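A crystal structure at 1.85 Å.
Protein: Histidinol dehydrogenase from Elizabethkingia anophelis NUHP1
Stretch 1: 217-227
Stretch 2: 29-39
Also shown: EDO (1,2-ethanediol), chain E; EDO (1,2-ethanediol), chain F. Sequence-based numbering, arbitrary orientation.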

# COMPACT_ATOMS: atom_id res chain seq x y z
N ASN A 217 -12.41 1.78 16.34
CA ASN A 217 -13.67 2.50 16.20
C ASN A 217 -13.50 3.73 15.30
O ASN A 217 -12.45 3.96 14.69
CB ASN A 217 -14.24 2.85 17.57
CG ASN A 217 -13.35 3.78 18.38
OD1 ASN A 217 -12.63 4.61 17.82
ND2 ASN A 217 -13.41 3.65 19.70
N GLN A 218 -14.56 4.54 15.21
CA GLN A 218 -14.55 5.72 14.35
C GLN A 218 -13.42 6.68 14.71
O GLN A 218 -12.85 7.33 13.83
CB GLN A 218 -15.90 6.46 14.44
CG GLN A 218 -16.30 6.83 15.86
CD GLN A 218 -17.55 7.68 15.92
OE1 GLN A 218 -17.71 8.62 15.13
NE2 GLN A 218 -18.44 7.37 16.85
N TYR A 219 -13.10 6.81 15.99
CA TYR A 219 -12.05 7.74 16.40
C TYR A 219 -10.67 7.20 16.02
O TYR A 219 -9.81 7.96 15.57
CB TYR A 219 -12.12 8.00 17.90
CG TYR A 219 -13.45 8.59 18.29
CD1 TYR A 219 -13.72 9.93 18.08
CD2 TYR A 219 -14.44 7.79 18.84
CE1 TYR A 219 -14.94 10.47 18.42
CE2 TYR A 219 -15.68 8.33 19.18
CZ TYR A 219 -15.92 9.67 18.96
OH TYR A 219 -17.14 10.21 19.30
N VAL A 220 -10.44 5.91 16.24
CA VAL A 220 -9.17 5.31 15.85
C VAL A 220 -9.00 5.38 14.34
O VAL A 220 -7.91 5.69 13.83
CB VAL A 220 -9.09 3.86 16.37
CG1 VAL A 220 -7.91 3.11 15.72
CG2 VAL A 220 -8.98 3.86 17.89
N THR A 221 -10.09 5.14 13.61
CA THR A 221 -10.04 5.16 12.15
C THR A 221 -9.66 6.55 11.63
O THR A 221 -8.81 6.68 10.74
CB THR A 221 -11.40 4.72 11.58
OG1 THR A 221 -11.64 3.35 11.94
CG2 THR A 221 -11.43 4.84 10.06
N ALA A 222 -10.29 7.59 12.17
CA ALA A 222 -9.97 8.95 11.75
C ALA A 222 -8.54 9.32 12.13
O ALA A 222 -7.84 9.99 11.37
CB ALA A 222 -10.97 9.95 12.35
N ALA A 223 -8.09 8.86 13.30
CA ALA A 223 -6.74 9.18 13.73
C ALA A 223 -5.71 8.55 12.81
O ALA A 223 -4.73 9.20 12.44
CB ALA A 223 -6.51 8.72 15.18
N LYS A 224 -5.93 7.29 12.41
CA LYS A 224 -5.01 6.65 11.48
C LYS A 224 -5.00 7.36 10.14
O LYS A 224 -3.94 7.54 9.52
CB LYS A 224 -5.38 5.18 11.31
CG LYS A 224 -5.00 4.29 12.49
CD LYS A 224 -5.57 2.88 12.35
CE LYS A 224 -4.90 2.12 11.20
NZ LYS A 224 -5.51 0.77 11.00
N GLN A 225 -6.18 7.80 9.68
CA GLN A 225 -6.26 8.51 8.41
C GLN A 225 -5.48 9.82 8.46
O GLN A 225 -4.72 10.14 7.54
CB GLN A 225 -7.73 8.77 8.03
N ILE A 226 -5.63 10.57 9.55
CA ILE A 226 -4.95 11.86 9.67
C ILE A 226 -3.46 11.67 9.96
O ILE A 226 -2.64 12.47 9.49
CB ILE A 226 -5.66 12.69 10.75
CG1 ILE A 226 -7.02 13.13 10.21
CG2 ILE A 226 -4.80 13.89 11.18
CD1 ILE A 226 -7.94 13.75 11.24
N ALA A 227 -3.10 10.62 10.70
CA ALA A 227 -1.70 10.33 10.99
C ALA A 227 -0.87 10.19 9.72
O ALA A 227 0.31 10.53 9.70
CB ALA A 227 -1.58 9.05 11.83
C1 EDO E . -16.50 2.00 10.89
O1 EDO E . -17.03 2.79 11.96
C2 EDO E . -15.11 1.49 11.28
O2 EDO E . -14.44 2.52 12.03
C1 EDO F . -5.26 22.29 16.51
O1 EDO F . -4.81 22.32 15.15
C2 EDO F . -6.58 21.53 16.55
O2 EDO F . -7.27 21.77 15.32
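Stretch 2 (29-39) QKAEDLQNIVL

Stretch 2 approaches the helix 218-227 as a largely extended loop, bent at Ala31, and then turns into a helix of its own. Residues 29-34 are loop, Leu34 takes the N-cap position, and helix 35-39 starts there, its first turn steadied by a hydrogen bond from Gln35 N to Asp33 OD2 (3.3 Å). The two helices cross at -75°, their axes 9.6 Å apart at closest approach, so the contact is a steep crossing rather than a long groove. Still, the order of residues runs the same way on both sides: Lys30 lies by Gln218, Leu34 by Ala222, Val38 by Ala223 and Ile226.

The shape rule is small against large. Ala222 and Ala223 leave a low place on helix 218-227, and the branched side chains of stretch 2 fill it. Leu34 CB rests 4.0 Å from Ala222 CB, while its CD1 reaches to 3.7 Å from both Gln218 O and Tyr219 CD1, meeting the tyrosine ring obliquely. Val38 enters next, with CG2 4.1 Å from Ala222 CB and CG1 3.9 Å from Ala223 CA; so Val38 CG1 meets the helix at the backbone itself, beside the methyl of Ala223, whose CA-to-CB bond points sideways. Here the two backbones are nearest by their CA atoms, those of Ala223 and Val38 being 5.8 Å apart.

One turn on, the roles reverse. Ile226 is the bump of stretch 1: its CD1 packs 3.7 Å from Gln35 CA and 3.7 Å from Val38 CB, and its CG2 lies 3.8 Å from Leu39 CD2.

No hydrogen bond joins the stretches directly; packing carries the contact. At the loop end, where Gln218 NE2 is 4.1 Å from Lys30 CD, a water bridges instead, donating to Gln218 OE1 (3.2 Å) and Lys30 O (3.3 Å).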

# COMPACT_ATOMS: atom_id res chain seq x y z
N GLN A 29 -22.57 5.20 7.02
CA GLN A 29 -21.72 5.39 8.18
C GLN A 29 -21.92 6.78 8.76
O GLN A 29 -22.50 7.67 8.12
CB GLN A 29 -20.25 5.18 7.82
CG GLN A 29 -19.95 3.78 7.32
CD GLN A 29 -18.46 3.51 7.20
OE1 GLN A 29 -17.81 3.14 8.17
NE2 GLN A 29 -17.93 3.70 6.00
N LYS A 30 -21.44 6.96 9.99
CA LYS A 30 -21.55 8.25 10.66
C LYS A 30 -20.73 9.31 9.94
O LYS A 30 -19.61 9.05 9.49
CB LYS A 30 -21.09 8.12 12.11
CG LYS A 30 -22.21 7.88 13.11
CD LYS A 30 -21.71 7.27 14.41
CE LYS A 30 -22.50 7.82 15.59
NZ LYS A 30 -22.71 6.86 16.71
N ALA A 31 -21.30 10.51 9.81
CA ALA A 31 -20.68 11.59 9.06
C ALA A 31 -20.14 12.69 9.96
O ALA A 31 -20.08 13.85 9.56
CB ALA A 31 -21.67 12.17 8.05
N GLU A 32 -19.73 12.34 11.18
CA GLU A 32 -19.13 13.33 12.07
C GLU A 32 -17.76 13.73 11.56
O GLU A 32 -16.98 12.89 11.10
CB GLU A 32 -19.03 12.77 13.49
N ASP A 33 -17.47 15.03 11.62
CA ASP A 33 -16.16 15.56 11.26
C ASP A 33 -15.27 15.48 12.49
O ASP A 33 -15.47 16.22 13.46
CB ASP A 33 -16.27 17.00 10.76
CG ASP A 33 -15.00 17.47 10.07
OD1 ASP A 33 -15.02 18.56 9.46
OD2 ASP A 33 -13.99 16.73 10.11
N LEU A 34 -14.30 14.58 12.47
CA LEU A 34 -13.43 14.34 13.62
C LEU A 34 -12.06 14.97 13.46
O LEU A 34 -11.19 14.76 14.31
CB LEU A 34 -13.30 12.84 13.88
CG LEU A 34 -14.60 12.10 14.19
CD1 LEU A 34 -14.32 10.62 14.47
CD2 LEU A 34 -15.31 12.74 15.37
N GLN A 35 -11.83 15.75 12.40
CA GLN A 35 -10.48 16.25 12.14
C GLN A 35 -9.98 17.15 13.26
O GLN A 35 -8.84 17.01 13.73
CB GLN A 35 -10.44 16.99 10.81
CG GLN A 35 -9.06 17.44 10.43
CD GLN A 35 -9.03 18.07 9.06
OE1 GLN A 35 -9.97 18.76 8.67
NE2 GLN A 35 -7.97 17.83 8.32
N ASN A 36 -10.82 18.09 13.71
CA ASN A 36 -10.37 18.99 14.76
C ASN A 36 -10.14 18.22 16.05
O ASN A 36 -9.20 18.51 16.80
CB ASN A 36 -11.38 20.11 14.98
CG ASN A 36 -10.99 21.04 16.12
OD1 ASN A 36 -10.16 21.93 15.96
ND2 ASN A 36 -11.59 20.83 17.29
N ILE A 37 -10.99 17.22 16.31
CA ILE A 37 -10.86 16.42 17.52
C ILE A 37 -9.54 15.67 17.52
O ILE A 37 -8.80 15.68 18.51
CB ILE A 37 -12.07 15.47 17.64
CG1 ILE A 37 -13.30 16.27 18.11
CG2 ILE A 37 -11.77 14.31 18.56
CD1 ILE A 37 -14.62 15.69 17.65
N VAL A 38 -9.19 15.05 16.38
CA VAL A 38 -7.94 14.30 16.26
C VAL A 38 -6.74 15.23 16.35
O VAL A 38 -5.76 14.95 17.04
CB VAL A 38 -7.94 13.50 14.95
CG1 VAL A 38 -6.55 12.96 14.68
CG2 VAL A 38 -8.95 12.35 15.02
N LEU A 39 -6.77 16.34 15.59
CA LEU A 39 -5.62 17.24 15.57
C LEU A 39 -5.34 17.81 16.96
O LEU A 39 -4.18 18.02 17.33
CB LEU A 39 -5.87 18.37 14.56
CG LEU A 39 -5.77 17.97 13.07
CD1 LEU A 39 -6.00 19.20 12.20
CD2 LEU A 39 -4.43 17.34 12.79
O HOH W 1 -17.52 9.34 11.99